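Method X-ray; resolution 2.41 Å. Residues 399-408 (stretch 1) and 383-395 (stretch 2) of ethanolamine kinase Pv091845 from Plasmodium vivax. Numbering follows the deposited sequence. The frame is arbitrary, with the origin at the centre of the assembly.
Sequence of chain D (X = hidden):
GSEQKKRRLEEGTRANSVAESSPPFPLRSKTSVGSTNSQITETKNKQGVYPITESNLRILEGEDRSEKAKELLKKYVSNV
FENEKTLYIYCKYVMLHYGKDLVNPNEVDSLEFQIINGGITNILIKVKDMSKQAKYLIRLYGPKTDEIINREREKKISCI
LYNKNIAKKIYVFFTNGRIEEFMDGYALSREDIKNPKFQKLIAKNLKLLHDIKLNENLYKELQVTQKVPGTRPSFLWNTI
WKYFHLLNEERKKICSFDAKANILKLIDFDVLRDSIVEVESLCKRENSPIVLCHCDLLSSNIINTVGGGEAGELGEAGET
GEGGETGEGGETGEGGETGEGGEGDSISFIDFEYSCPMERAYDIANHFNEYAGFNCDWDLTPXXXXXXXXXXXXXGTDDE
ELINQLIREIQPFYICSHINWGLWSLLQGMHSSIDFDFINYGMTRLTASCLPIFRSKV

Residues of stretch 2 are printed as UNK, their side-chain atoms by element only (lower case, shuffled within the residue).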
# COMPACT_ATOMS: atom_id res chain seq x y z
N ASP D 399 23.69 30.93 4.52
CA ASP D 399 23.05 31.90 3.66
C ASP D 399 21.69 31.41 3.16
O ASP D 399 21.60 30.68 2.13
CB ASP D 399 23.96 32.23 2.49
CG ASP D 399 23.36 33.24 1.53
OD1 ASP D 399 22.72 34.23 2.00
OD2 ASP D 399 23.56 33.05 0.29
N GLU D 400 20.62 31.83 3.87
CA GLU D 400 19.25 31.41 3.52
C GLU D 400 18.80 31.71 2.09
O GLU D 400 17.91 31.03 1.58
CB GLU D 400 18.23 31.92 4.53
CG GLU D 400 18.13 33.42 4.57
CD GLU D 400 17.05 33.91 5.53
OE1 GLU D 400 16.40 34.94 5.19
OE2 GLU D 400 16.87 33.28 6.60
N GLU D 401 19.39 32.68 1.43
CA GLU D 401 19.00 32.95 0.03
C GLU D 401 19.52 31.84 -0.86
O GLU D 401 18.95 31.55 -1.94
CB GLU D 401 19.53 34.31 -0.50
CG GLU D 401 19.10 35.57 0.29
CD GLU D 401 17.62 35.98 0.06
OE1 GLU D 401 17.27 37.18 0.28
OE2 GLU D 401 16.79 35.10 -0.33
N LEU D 402 20.63 31.24 -0.44
CA LEU D 402 21.23 30.18 -1.23
C LEU D 402 20.55 28.84 -0.89
O LEU D 402 20.26 28.05 -1.80
CB LEU D 402 22.75 30.15 -1.06
CG LEU D 402 23.51 29.35 -2.13
CD1 LEU D 402 23.45 30.08 -3.50
CD2 LEU D 402 25.00 29.08 -1.69
N ILE D 403 20.28 28.64 0.42
CA ILE D 403 19.49 27.52 0.91
C ILE D 403 18.08 27.46 0.34
O ILE D 403 17.73 26.46 -0.29
CB ILE D 403 19.44 27.45 2.43
CG1 ILE D 403 20.85 27.42 3.00
CG2 ILE D 403 18.68 26.19 2.87
CD1 ILE D 403 20.91 27.68 4.50
N ASN D 404 17.29 28.52 0.52
CA ASN D 404 15.92 28.61 -0.03
C ASN D 404 15.83 28.43 -1.55
O ASN D 404 14.82 28.03 -2.11
CB ASN D 404 15.26 29.93 0.37
CG ASN D 404 14.82 29.92 1.80
OD1 ASN D 404 14.88 28.90 2.47
ND2 ASN D 404 14.35 31.05 2.29
N GLN D 405 16.91 28.71 -2.23
CA GLN D 405 16.89 28.67 -3.65
C GLN D 405 17.07 27.23 -4.11
O GLN D 405 16.58 26.84 -5.20
CB GLN D 405 18.02 29.56 -4.15
CG GLN D 405 17.97 29.90 -5.60
CD GLN D 405 18.62 31.23 -5.92
OE1 GLN D 405 19.32 31.86 -5.04
NE2 GLN D 405 18.40 31.68 -7.20
N LEU D 406 17.80 26.44 -3.31
CA LEU D 406 17.93 25.02 -3.61
C LEU D 406 16.68 24.24 -3.12
O LEU D 406 16.29 23.24 -3.74
CB LEU D 406 19.26 24.44 -3.08
CG LEU D 406 19.59 22.95 -3.28
CD1 LEU D 406 19.46 22.42 -4.75
CD2 LEU D 406 20.98 22.65 -2.77
N ILE D 407 16.06 24.71 -2.04
CA ILE D 407 14.73 24.26 -1.63
C ILE D 407 13.69 24.28 -2.79
O ILE D 407 13.08 23.26 -3.09
CB ILE D 407 14.22 25.01 -0.37
CG1 ILE D 407 15.07 24.65 0.84
CG2 ILE D 407 12.81 24.64 -0.07
CD1 ILE D 407 14.57 25.31 2.17
N ARG D 408 13.57 25.42 -3.47
CA ARG D 408 12.72 25.56 -4.64
C ARG D 408 13.07 24.59 -5.77
O ARG D 408 12.19 24.10 -6.48
CB ARG D 408 12.82 27.00 -5.20
CG ARG D 408 12.12 28.10 -4.36
CD ARG D 408 10.74 28.43 -4.94
NE ARG D 408 10.83 29.05 -6.28
CZ ARG D 408 9.80 29.61 -6.92
NH1 ARG D 408 9.98 30.15 -8.13
NH2 ARG D 408 8.58 29.64 -6.36
N UNK D 383 9.37 18.32 6.22
CA UNK D 383 8.87 19.73 6.14
C UNK D 383 9.91 20.71 5.58
O UNK D 383 11.10 20.40 5.54
o UNK D 383 9.47 20.29 8.42
c UNK D 383 8.39 20.24 7.51
N UNK D 384 9.44 21.88 5.13
CA UNK D 384 10.31 23.01 4.69
C UNK D 384 11.52 23.23 5.61
O UNK D 384 12.63 23.46 5.15
c UNK D 384 10.17 25.48 3.91
c UNK D 384 9.95 26.93 1.84
c UNK D 384 9.82 25.51 2.41
n UNK D 384 11.34 27.52 1.96
c UNK D 384 9.50 24.31 4.64
N UNK D 385 11.26 23.13 6.90
CA UNK D 385 12.23 23.30 7.96
C UNK D 385 13.29 22.19 7.94
O UNK D 385 14.49 22.45 8.15
o UNK D 385 12.44 24.08 12.82
c UNK D 385 11.70 23.89 11.81
o UNK D 385 10.44 23.93 11.86
c UNK D 385 12.42 23.66 10.47
c UNK D 385 11.50 23.33 9.30
N UNK D 386 12.83 20.96 7.70
CA UNK D 386 13.71 19.80 7.62
C UNK D 386 14.49 19.76 6.31
O UNK D 386 15.63 19.31 6.30
c UNK D 386 12.37 18.33 9.16
o UNK D 386 10.39 17.18 9.76
c UNK D 386 12.92 18.53 7.80
c UNK D 386 11.53 17.06 9.26
o UNK D 386 12.00 15.96 8.85
N UNK D 387 13.88 20.20 5.23
CA UNK D 387 14.60 20.35 3.98
C UNK D 387 15.75 21.38 4.11
O UNK D 387 16.84 21.23 3.54
o UNK D 387 11.68 21.38 1.00
c UNK D 387 11.74 20.17 1.33
o UNK D 387 11.06 19.27 0.75
c UNK D 387 13.66 20.78 2.87
c UNK D 387 12.63 19.75 2.50
N UNK D 388 15.47 22.44 4.87
CA UNK D 388 16.40 23.52 5.14
C UNK D 388 17.66 23.03 5.92
O UNK D 388 18.80 23.30 5.51
c UNK D 388 15.66 24.61 5.93
o UNK D 388 18.49 29.47 6.55
c UNK D 388 17.92 27.31 7.38
c UNK D 388 17.00 28.09 5.27
c UNK D 388 17.80 28.29 6.39
c UNK D 388 16.41 25.90 6.09
c UNK D 388 17.21 26.12 7.23
c UNK D 388 16.32 26.89 5.12
N UNK D 389 17.43 22.32 7.02
CA UNK D 389 18.51 21.79 7.81
C UNK D 389 19.47 20.91 7.01
O UNK D 389 20.66 20.95 7.24
c UNK D 389 19.05 20.69 10.04
c UNK D 389 19.72 21.42 10.97
c UNK D 389 20.54 19.39 11.04
c UNK D 389 17.98 21.07 9.06
n UNK D 389 20.62 20.58 11.59
n UNK D 389 19.60 19.42 10.10
N UNK D 390 18.97 20.13 6.06
CA UNK D 390 19.82 19.23 5.25
C UNK D 390 20.66 20.03 4.25
O UNK D 390 21.86 19.78 4.05
c UNK D 390 20.02 15.95 4.18
c UNK D 390 20.03 17.47 2.32
c UNK D 390 21.03 15.29 2.07
c UNK D 390 19.69 17.20 3.65
c UNK D 390 20.71 16.51 1.55
c UNK D 390 20.67 15.00 3.40
c UNK D 390 18.93 18.23 4.49
N UNK D 391 19.97 20.96 3.60
CA UNK D 391 20.53 21.73 2.51
C UNK D 391 21.58 22.73 3.02
O UNK D 391 22.55 23.02 2.33
c UNK D 391 19.41 22.40 1.68
c UNK D 391 19.98 23.48 0.75
c UNK D 391 18.67 21.30 0.89
c UNK D 391 17.42 21.71 0.17
N UNK D 392 21.39 23.22 4.24
CA UNK D 392 22.38 24.05 4.89
C UNK D 392 23.73 23.30 4.99
O UNK D 392 24.78 23.86 4.64
s UNK D 392 22.47 25.25 8.85
c UNK D 392 21.52 26.81 8.78
c UNK D 392 22.99 25.19 7.12
c UNK D 392 21.90 24.50 6.27
N UNK D 393 23.68 22.06 5.48
CA UNK D 393 24.89 21.26 5.61
C UNK D 393 25.32 20.62 4.30
O UNK D 393 26.44 20.12 4.18
c UNK D 393 25.12 21.81 9.95
c UNK D 393 23.46 20.89 8.86
n UNK D 393 25.59 21.41 8.78
c UNK D 393 24.56 20.81 8.07
n UNK D 393 23.84 21.51 10.03
c UNK D 393 24.76 20.22 6.72
N UNK D 394 24.44 20.67 3.31
CA UNK D 394 24.80 20.20 1.97
C UNK D 394 25.64 21.27 1.30
O UNK D 394 26.71 20.99 0.78
c UNK D 394 23.81 19.61 -0.35
c UNK D 394 23.54 19.85 1.13
c UNK D 394 24.60 18.17 -2.16
c UNK D 394 24.35 18.39 -0.80
c UNK D 394 24.36 19.18 -3.06
o UNK D 394 24.60 18.95 -4.41
c UNK D 394 23.87 20.41 -2.63
c UNK D 394 23.56 20.59 -1.29
N UNK D 395 25.14 22.49 1.28
CA UNK D 395 25.83 23.58 0.63
C UNK D 395 27.05 24.09 1.43
O UNK D 395 27.99 24.57 0.85
c UNK D 395 22.84 25.58 -0.70
c UNK D 395 24.49 24.42 -2.16
c UNK D 395 24.86 24.72 0.35
c UNK D 395 23.85 24.50 -0.76

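Position 383 carries one carbon and then one oxygen, and lies beyond reach of stretch 1. It is Ser 383, the N-cap: its short hydroxyl can turn back on the helix, and Ser 383 OG accepts a weak bond from N of residue 386 at 3.5 Å.

Position 384 has four carbons in a row ending in nitrogen, which approaches Asn 404 and Ile 407. It is Lys 384, whose long chain brings NZ to 3.8 Å from both Asn 404 OD1 and Ile 407 CG2, so the charge stays at the exposed margin while the chain covers its neighbours.

Position 385 shows three carbons, the third bearing two oxygens, and points away: Glu 385. Position 386 has the same atoms, out of reach: Glu 386. Acidic groups suit the first turn of a helix, whose dipole is positive there. Position 387 repeats the pattern but points toward stretch 1, an oxygen meeting Ile 407. It is Glu 387, with OE1 3.6 Å from Ile 407 CG2; this buried carboxylate has its OE2 hydrogen-bonded elsewhere in the structure.

At 388 one carbon leads to a six-carbon ring bearing an oxygen; the oxygen reaches Glu 400 and ring carbons reach Ile 403, Asn 404 and Ile 407. This is Tyr 388, long enough to enter the hollow those four form. Ile 403 CG2 comes to 3.3 Å from Tyr 388 CD1, and Glu 400 CB, near the ring plane, lies 3.2 Å from Tyr 388 OH.

Position 389, one carbon and then a five-membered ring of three carbons and two nitrogens, points away, as a polar ring can: His 389. Position 390, one carbon and then a six-carbon ring without oxygen, is Phe 390, buried but not against stretch 1.

Position 391 has four carbons forked at the first, one arm two carbons long, touching Ile 403, Leu 406 and Ile 407. In Ile 391 the branches meet different neighbours, CG2 lying 3.7 Å from Ile 403 CG2 and CD1 3.8 Å from Ile 407 CG1.

Position 392, two carbons, a sulfur and one more carbon, unbranched, touches Ile 403. Met 392 is slim at its base: its CB lies 3.8 Å from Ile 403 CD1, where Ile 403 CA and Met 392 CA are 6.0 Å apart. Position 393, one carbon and another ring of three carbons and two nitrogens, is out of reach; His 393 suits a partly exposed place.

Position 394, one carbon and a six-carbon ring with an oxygen, meets Leu 406. In Tyr 394, CD2 packs 3.6 Å from Leu 406 CD2, while the hydroxyl bonds elsewhere. Position 395, four carbons forked at the second, points toward Leu 402 and Leu 406: apolar Leu 395, its CG 4.0 Å from Leu 406 CD2 and its CD1 4.1 Å from Leu 402 CG.

The helices cross at 116° without a hydrogen bond between them. Packing is reciprocal: Tyr 388 fills one hollow, and Ile 407 another among Lys 384, Glu 387, Tyr 388 and Ile 391, within 657 Å² of buried surface.

Stretch 2, residues 383-395: SKEEEYHFIMHYL
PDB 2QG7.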